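Local coordinates for putative methyl-accepting chemotaxis signal transduction protein (PDB 4XMR) that probably senses amino acids for chemotaxis, binding isoleucine in a tandem PAS sensory domain that signals across the membrane, at residues 39-44 and 156-160; 78-82 and 92-96. All coordinates share one frame; numbering follows the deposited sequence.

How the interactions relate
Interactions 1 and 2 meet in one six-stranded antiparallel sheet of the ligand-binding PAS-like module, their centres about 12 Å apart. Along the chain, helix segment 39-44 comes first, the hairpin segments 78-82 and 92-96 follow, and strand segment 156-160 comes last. Strands 80-84 and 152-162 are sheet neighbours, so the two contacts touch directly: Asp160 OD1 and Tyr82 OH are 2.7 Å apart, a probable hydrogen bond, and Leu43 CD2 packs on Val81 CG1. Together they exemplify a two-faced sheet, covered by helix 9-48 on one side and presenting Tyr82 and Asp160 to isoleucine on the other, so the same strands that line the pocket also pack on the helix.

Interaction 1 (39-44 and 156-160); sequences FTRALE and VLGVD. With ILE (isoleucine), chain E.
Asp160 OD2 is gripped twice, by the bound isoleucine's N at 2.7 Å and by the side-chain amide of Asn80, on a strand whose opposite face carries Leu157 and Val159 against Phe39, Thr40 and Leu43. This is the two-sided layout of a PAS-like Cache sensor module, in which the long N-terminal helix lies across the back of the antiparallel sheet and the ligand occupies the front. The local axes of helix and strand approach to 9.4 Å and run at 144°. Everything that meets between them is a side chain or the helix backbone, and the contact is largely apolar.

Val159 enters between Phe39 and Thr40. With CG of Phe39 anti to its N (chi1 169°), the ring swings out from the helix so that its CE2 corner comes up to Val159; Val159 CG2 lies in the ring plane at its edge, 3.8 Å from CE2, and CG1 comes at the same atom obliquely. The ring also makes an edge-to-face contact with Tyr72 of helix 58-76. Thr40 OG1, bonded to Asn36 O one turn back and so satisfied within the helix, also lies against Val159 CG2 at 3.7 Å, a van der Waals contact.

Two residues back along the strand, Leu157 lies against Leu43 and Thr40. Its CD1 meets Leu43 CD2 at 3.6 Å, one methyl against another. The Glu44 carboxylate leads elsewhere, to a salt bridge with Lys145. The other methyl of Leu157, CD2, lies 3.6 Å from Thr40 O, a carbonyl already engaged by Glu44 N in the helical hydrogen bond.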
ATOM      1  N   PHE B  39      -5.953   1.626  10.048  1.00 10.44           N
ATOM      2  CA  PHE B  39      -7.373   1.607   9.716  1.00  9.13           C
ATOM      3  C   PHE B  39      -8.186   1.159  10.930  1.00  9.86           C
ATOM      4  O   PHE B  39      -9.208   1.755  11.265  1.00 10.16           O
ATOM      5  CB  PHE B  39      -7.570   0.646   8.538  1.00 10.36           C
ATOM      6  CG  PHE B  39      -9.007   0.298   8.228  1.00  9.97           C
ATOM      7  CD1 PHE B  39      -9.738   1.054   7.327  1.00 10.56           C
ATOM      8  CD2 PHE B  39      -9.604  -0.822   8.796  1.00 11.46           C
ATOM      9  CE1 PHE B  39     -11.046   0.710   7.005  1.00 10.30           C
ATOM     10  CE2 PHE B  39     -10.915  -1.168   8.495  1.00 10.83           C
ATOM     11  CZ  PHE B  39     -11.634  -0.405   7.591  1.00 10.67           C
ATOM     12  N   THR B  40      -7.742   0.086  11.572  1.00 10.18           N
ATOM     13  CA  THR B  40      -8.470  -0.486  12.696  1.00 10.76           C
ATOM     14  C   THR B  40      -8.493   0.472  13.885  1.00 10.93           C
ATOM     15  O   THR B  40      -9.520   0.614  14.549  1.00 11.39           O
ATOM     16  CB  THR B  40      -7.863  -1.860  13.077  1.00 12.16           C
ATOM     17  OG1 THR B  40      -7.909  -2.707  11.922  1.00 13.02           O
ATOM     18  CG2 THR B  40      -8.652  -2.524  14.196  1.00 13.80           C
ATOM     19  N   ARG B  41      -7.379   1.158  14.130  1.00 10.87           N
ATOM     20  CA  ARG B  41      -7.322   2.169  15.187  1.00 11.26           C
ATOM     21  C   ARG B  41      -8.270   3.332  14.912  1.00 11.61           C
ATOM     22  O   ARG B  41      -8.922   3.842  15.826  1.00 12.29           O
ATOM     23  CB  ARG B  41      -5.902   2.708  15.354  1.00 13.51           C
ATOM     24  CG  ARG B  41      -4.960   1.800  16.138  1.00 19.06           C
ATOM     25  CD  ARG B  41      -3.673   2.541  16.488  1.00 23.99           C
ATOM     26  NE  ARG B  41      -2.837   2.691  15.308  1.00 36.54           N
ATOM     27  CZ  ARG B  41      -1.891   1.829  14.962  1.00 31.85           C
ATOM     28  NH1 ARG B  41      -1.646   0.770  15.728  1.00 34.42           N
ATOM     29  NH2 ARG B  41      -1.183   2.032  13.864  1.00 31.73           N
ATOM     30  N   ALA B  42      -8.335   3.769  13.659  1.00 10.12           N
ATOM     31  CA  ALA B  42      -9.228   4.863  13.292  1.00  9.96           C
ATOM     32  C   ALA B  42     -10.685   4.459  13.528  1.00 10.32           C
ATOM     33  O   ALA B  42     -11.491   5.249  14.044  1.00 10.69           O
ATOM     34  CB  ALA B  42      -9.002   5.278  11.844  1.00 10.47           C
ATOM     35  N   LEU B  43     -11.024   3.235  13.138  1.00  9.13           N
ATOM     36  CA  LEU B  43     -12.371   2.713  13.329  1.00  8.73           C
ATOM     37  C   LEU B  43     -12.718   2.659  14.825  1.00  9.77           C
ATOM     38  O   LEU B  43     -13.796   3.096  15.227  1.00 10.04           O
ATOM     39  CB  LEU B  43     -12.493   1.342  12.663  1.00  9.61           C
ATOM     40  CG  LEU B  43     -13.836   0.631  12.781  1.00 10.63           C
ATOM     41  CD1 LEU B  43     -15.007   1.552  12.456  1.00 11.23           C
ATOM     42  CD2 LEU B  43     -13.833  -0.554  11.827  1.00 13.04           C
ATOM     43  N   GLU B  44     -11.803   2.148  15.648  1.00 10.31           N
ATOM     44  CA  GLU B  44     -12.011   2.137  17.096  1.00 11.09           C
ATOM     45  C   GLU B  44     -12.329   3.531  17.621  1.00 11.71           C
ATOM     46  O   GLU B  44     -13.240   3.710  18.428  1.00 11.90           O
ATOM     47  CB  GLU B  44     -10.754   1.604  17.791  1.00 15.66           C
ATOM     48  CG  GLU B  44     -10.656   1.939  19.299  1.00 20.80           C
ATOM     49  CD  GLU B  44      -9.282   1.645  19.888  1.00 25.33           C
ATOM     50  OE1 GLU B  44      -8.258   1.942  19.227  1.00 29.78           O
ATOM     51  OE2 GLU B  44      -9.221   1.110  21.019  1.00 27.51           O
ATOM     52  N   VAL B 156     -15.447  -6.125  21.200  1.00 11.85           N
ATOM     53  CA  VAL B 156     -14.207  -6.273  20.461  1.00 11.45           C
ATOM     54  C   VAL B 156     -14.465  -6.034  18.975  1.00 10.29           C
ATOM     55  O   VAL B 156     -15.282  -6.712  18.351  1.00 11.06           O
ATOM     56  CB  VAL B 156     -13.567  -7.655  20.677  1.00 13.84           C
ATOM     57  CG1 VAL B 156     -12.336  -7.798  19.797  1.00 14.92           C
ATOM     58  CG2 VAL B 156     -13.207  -7.842  22.164  1.00 16.24           C
ATOM     59  N   LEU B 157     -13.775  -5.040  18.432  1.00  9.41           N
ATOM     60  CA  LEU B 157     -13.808  -4.743  17.006  1.00  9.97           C
ATOM     61  C   LEU B 157     -12.934  -5.732  16.255  1.00  9.24           C
ATOM     62  O   LEU B 157     -11.810  -6.024  16.692  1.00 11.08           O
ATOM     63  CB  LEU B 157     -13.266  -3.342  16.784  1.00 10.59           C
ATOM     64  CG  LEU B 157     -13.054  -2.910  15.336  1.00 11.93           C
ATOM     65  CD1 LEU B 157     -14.395  -2.749  14.623  1.00 14.39           C
ATOM     66  CD2 LEU B 157     -12.253  -1.616  15.294  1.00 12.87           C
ATOM     67  N   GLY B 158     -13.425  -6.237  15.125  1.00  9.62           N
ATOM     68  CA  GLY B 158     -12.627  -7.068  14.250  1.00  9.55           C
ATOM     69  C   GLY B 158     -12.720  -6.608  12.807  1.00  9.38           C
ATOM     70  O   GLY B 158     -13.785  -6.165  12.339  1.00 10.03           O
ATOM     71  N   VAL B 159     -11.587  -6.697  12.117  1.00  9.95           N
ATOM     72  CA  VAL B 159     -11.485  -6.384  10.697  1.00  9.36           C
ATOM     73  C   VAL B 159     -10.818  -7.563   9.997  1.00  8.82           C
ATOM     74  O   VAL B 159      -9.688  -7.927  10.354  1.00 10.43           O
ATOM     75  CB  VAL B 159     -10.659  -5.096  10.474  1.00 10.12           C
ATOM     76  CG1 VAL B 159     -10.430  -4.853   8.985  1.00 11.86           C
ATOM     77  CG2 VAL B 159     -11.339  -3.896  11.140  1.00 10.84           C
ATOM     78  N   ASP B 160     -11.509  -8.166   9.031  1.00  9.90           N
ATOM     79  CA  ASP B 160     -10.963  -9.304   8.301  1.00 10.59           C
ATOM     80  C   ASP B 160     -10.514  -8.861   6.920  1.00 10.48           C
ATOM     81  O   ASP B 160     -11.317  -8.331   6.131  1.00 11.27           O
ATOM     82  CB  ASP B 160     -11.997 -10.423   8.100  1.00 10.97           C
ATOM     83  CG  ASP B 160     -12.476 -11.059   9.392  1.00 12.99           C
ATOM     84  OD1 ASP B 160     -11.865 -10.856  10.459  1.00 12.72           O
ATOM     85  OD2 ASP B 160     -13.488 -11.787   9.317  1.00 12.43           O
TER
HETATM   86  N   ILE E 301     -13.710 -14.029  10.818  1.00 18.04           N
HETATM   87  CA  ILE E 301     -14.377 -14.047  12.109  1.00 18.60           C
HETATM   88  C   ILE E 301     -14.424 -15.488  12.598  1.00 19.77           C
HETATM   89  O   ILE E 301     -14.523 -15.750  13.791  1.00 22.92           O
HETATM   90  CB  ILE E 301     -15.794 -13.418  12.030  1.00 16.76           C
HETATM   91  CG1 ILE E 301     -16.325 -13.138  13.439  1.00 19.03           C
HETATM   92  CG2 ILE E 301     -16.750 -14.297  11.235  1.00 21.05           C
HETATM   93  CD1 ILE E 301     -17.579 -12.282  13.469  1.00 21.36           C
HETATM   94  OXT ILE E 301     -14.325 -16.417  11.792  1.00 19.87           O

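Interaction 2 (78-82 and 92-96). With ILE (isoleucine), chain E; SO4 (sulfate ion), chain F.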
ATOM      1  N   ALA B  78     -12.661  -4.195   2.892  1.00 11.26           N
ATOM      2  CA  ALA B  78     -12.438  -5.309   3.815  1.00 10.35           C
ATOM      3  C   ALA B  78     -13.482  -6.407   3.585  1.00 10.58           C
ATOM      4  O   ALA B  78     -14.565  -6.145   3.058  1.00 12.74           O
ATOM      5  CB  ALA B  78     -12.495  -4.824   5.266  1.00 10.97           C
ATOM      6  N   LEU B  79     -13.186  -7.635   4.010  1.00 10.62           N
ATOM      7  CA  LEU B  79     -14.138  -8.723   3.818  1.00 11.29           C
ATOM      8  C   LEU B  79     -15.268  -8.659   4.851  1.00 11.15           C
ATOM      9  O   LEU B  79     -16.439  -8.749   4.501  1.00 12.83           O
ATOM     10  CB  LEU B  79     -13.430 -10.073   3.884  1.00 12.83           C
ATOM     11  CG  LEU B  79     -14.312 -11.239   3.448  1.00 14.03           C
ATOM     12  CD1 LEU B  79     -14.555 -11.146   1.940  1.00 16.52           C
ATOM     13  CD2 LEU B  79     -13.669 -12.563   3.838  1.00 17.21           C
ATOM     14  N   ASN B  80     -14.903  -8.526   6.123  1.00 10.63           N
ATOM     15  CA  ASN B  80     -15.852  -8.421   7.220  1.00 10.11           C
ATOM     16  C   ASN B  80     -15.343  -7.338   8.157  1.00  9.70           C
ATOM     17  O   ASN B  80     -14.133  -7.241   8.405  1.00 10.45           O
ATOM     18  CB  ASN B  80     -15.896  -9.713   8.052  1.00 10.83           C
ATOM     19  CG  ASN B  80     -16.406 -10.915   7.287  1.00 12.95           C
ATOM     20  OD1 ASN B  80     -17.479 -10.892   6.682  1.00 14.62           O
ATOM     21  ND2 ASN B  80     -15.664 -12.001   7.373  1.00 14.13           N
ATOM     22  N   VAL B  81     -16.254  -6.532   8.685  1.00  9.56           N
ATOM     23  CA  VAL B  81     -15.936  -5.574   9.735  1.00  8.62           C
ATOM     24  C   VAL B  81     -17.031  -5.725  10.778  1.00  8.97           C
ATOM     25  O   VAL B  81     -18.207  -5.715  10.421  1.00 10.34           O
ATOM     26  CB  VAL B  81     -15.866  -4.132   9.195  1.00  9.40           C
ATOM     27  CG1 VAL B  81     -15.613  -3.149  10.321  1.00 10.81           C
ATOM     28  CG2 VAL B  81     -14.788  -4.006   8.135  1.00 11.12           C
ATOM     29  N   TYR B  82     -16.671  -5.881  12.052  1.00  8.78           N
ATOM     30  CA  TYR B  82     -17.654  -6.297  13.038  1.00  9.32           C
ATOM     31  C   TYR B  82     -17.327  -5.859  14.449  1.00  9.46           C
ATOM     32  O   TYR B  82     -16.168  -5.579  14.782  1.00 10.56           O
ATOM     33  CB  TYR B  82     -17.851  -7.819  13.000  1.00 10.53           C
ATOM     34  CG  TYR B  82     -16.578  -8.623  12.964  1.00  9.91           C
ATOM     35  CD1 TYR B  82     -15.969  -8.915  11.749  1.00 10.73           C
ATOM     36  CD2 TYR B  82     -15.990  -9.109  14.131  1.00 10.08           C
ATOM     37  CE1 TYR B  82     -14.803  -9.662  11.693  1.00 11.49           C
ATOM     38  CE2 TYR B  82     -14.827  -9.861  14.088  1.00 11.55           C
ATOM     39  CZ  TYR B  82     -14.241 -10.134  12.866  1.00 10.92           C
ATOM     40  OH  TYR B  82     -13.090 -10.892  12.841  1.00 12.55           O
ATOM     41  N   LEU B  92     -22.304  -7.480  12.389  1.00 12.34           N
ATOM     42  CA  LEU B  92     -21.462  -7.883  11.262  1.00 11.80           C
ATOM     43  C   LEU B  92     -21.778  -7.131   9.977  1.00 12.39           C
ATOM     44  O   LEU B  92     -22.909  -7.181   9.490  1.00 14.16           O
ATOM     45  CB  LEU B  92     -21.605  -9.390  11.026  1.00 13.97           C
ATOM     46  CG  LEU B  92     -20.886  -9.983   9.809  1.00 14.51           C
ATOM     47  CD1 LEU B  92     -19.371  -9.749   9.874  1.00 15.01           C
ATOM     48  CD2 LEU B  92     -21.196 -11.463   9.699  1.00 17.87           C
ATOM     49  N   SER B  93     -20.776  -6.425   9.452  1.00 11.13           N
ATOM     50  CA  SER B  93     -20.855  -5.802   8.139  1.00 11.31           C
ATOM     51  C   SER B  93     -20.053  -6.639   7.134  1.00 10.76           C
ATOM     52  O   SER B  93     -18.842  -6.850   7.324  1.00 11.83           O
ATOM     53  CB  SER B  93     -20.328  -4.371   8.185  1.00 11.43           C
ATOM     54  OG  SER B  93     -20.433  -3.748   6.921  1.00 11.97           O
ATOM     55  N   GLN B  94     -20.732  -7.128   6.096  1.00 12.10           N
ATOM     56  CA  GLN B  94     -20.091  -7.872   5.013  1.00 14.52           C
ATOM     57  C   GLN B  94     -20.896  -7.714   3.711  1.00 16.07           C
ATOM     58  O   GLN B  94     -22.050  -7.282   3.753  1.00 21.09           O
ATOM     59  CB  GLN B  94     -19.923  -9.347   5.385  1.00 18.39           C
ATOM     60  CG  GLN B  94     -21.230 -10.070   5.660  1.00 19.91           C
ATOM     61  CD  GLN B  94     -21.082 -11.582   5.856  1.00 21.96           C
ATOM     62  OE1 GLN B  94     -22.053 -12.316   5.722  1.00 27.47           O
ATOM     63  NE2 GLN B  94     -19.884 -12.044   6.178  1.00 21.41           N
ATOM     64  N   LYS B  95     -20.290  -8.064   2.570  1.00 26.23           N
ATOM     65  CA  LYS B  95     -20.981  -8.113   1.268  1.00 34.40           C
ATOM     66  C   LYS B  95     -22.279  -8.913   1.343  1.00 38.59           C
ATOM     67  O   LYS B  95     -22.265 -10.082   1.734  1.00 57.58           O
ATOM     68  CB  LYS B  95     -20.069  -8.720   0.183  1.00 47.86           C
ATOM     69  CG  LYS B  95     -20.745  -8.989  -1.185  1.00 56.99           C
ATOM     70  CD  LYS B  95     -19.841  -9.800  -2.137  1.00 55.98           C
ATOM     71  CE  LYS B  95     -20.467  -9.963  -3.526  1.00 59.90           C
ATOM     72  NZ  LYS B  95     -19.626 -10.772  -4.463  1.00 57.09           N
ATOM     73  N   SER B  96     -23.382  -8.262   0.959  1.00 28.50           N
ATOM     74  CA  SER B  96     -24.725  -8.856   0.880  1.00 32.33           C
ATOM     75  C   SER B  96     -25.767  -7.768   0.688  1.00 41.10           C
ATOM     76  O   SER B  96     -26.564  -7.507   1.592  1.00 39.35           O
ATOM     77  CB  SER B  96     -25.094  -9.661   2.128  1.00 27.98           C
ATOM     78  OG  SER B  96     -24.786  -8.958   3.318  1.00 28.70           O
TER
HETATM   79  N   ILE E 301     -13.710 -14.029  10.818  1.00 18.04           N
HETATM   80  CA  ILE E 301     -14.377 -14.047  12.109  1.00 18.60           C
HETATM   81  C   ILE E 301     -14.424 -15.488  12.598  1.00 19.77           C
HETATM   82  O   ILE E 301     -14.523 -15.750  13.791  1.00 22.92           O
HETATM   83  CB  ILE E 301     -15.794 -13.418  12.030  1.00 16.76           C
HETATM   84  CG1 ILE E 301     -16.325 -13.138  13.439  1.00 19.03           C
HETATM   85  CG2 ILE E 301     -16.750 -14.297  11.235  1.00 21.05           C
HETATM   86  CD1 ILE E 301     -17.579 -12.282  13.469  1.00 21.36           C
HETATM   87  OXT ILE E 301     -14.325 -16.417  11.792  1.00 19.87           O
HETATM   88  S   SO4 F 302     -22.090  -4.289  -0.104  1.00 86.03           S
HETATM   89  O1  SO4 F 302     -22.256  -3.383   1.024  1.00 62.10           O
HETATM   90  O2  SO4 F 302     -22.409  -3.578  -1.338  1.00 93.08           O
HETATM   91  O3  SO4 F 302     -20.710  -4.763  -0.153  1.00 74.48           O
HETATM   92  O4  SO4 F 302     -22.997  -5.420   0.058  1.00 83.02           O
HETATM   93  O   HOH W   1     -17.674  -8.847   2.173  1.00 26.29           O
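Val81 and Ser93 join their backbones in the tight part of this contact, with Ser93 N 2.8 Å from Val81 O and Val81 N 2.9 Å from Ser93 O. They form an antiparallel hydrogen-bonded pair, and both side chains face helix 58-76, where Ser93 OG is bonded to Arg73. On the other face, Leu92 CD1 wedges between Asn80 and Tyr82, approaching Tyr82 CD1 to 4.0 Å and Asn80 CB to 3.9 Å.

Tyr82 has CG in the crowded position between N and the carbonyl carbon (chi1 46°), which carries the ring away from strand 90-94 toward Asp160, to which its OH is hydrogen-bonded; CD1 of the bound isoleucine sits over the centre of one ring face, 3.6 Å above the plane. The strands belong to the hairpin 80-84/90-94 of the PAS-like sheet, and on the far side of strand 80-84 a classic beta bulge sets two residues, Leu79 and Asn80, opposite the single Asp160 of strand 152-162.

The side chains of Asn80 and Gln94 run alongside each other, their amide planes 29° apart. Gln94 NE2 donates to Asn80 OD1 over 2.7 Å, tilted somewhat from the carbonyl plane of Asn80, while Asn80 ND2 is bonded to the carboxylates of Asp160 and Asp133, so the amide's flip is fixed from both ends.

Beyond Gln94 direct contact gives way to solvent. A water accepts from Lys95 N and donates to Leu79 O at 2.6 Å, bridging where the strands part. Lys95 extends outward, and Ser96 N donates almost straight (175°) to a sulfate ion, probably from the crystallisation liquor, over 3.0 Å to its O4.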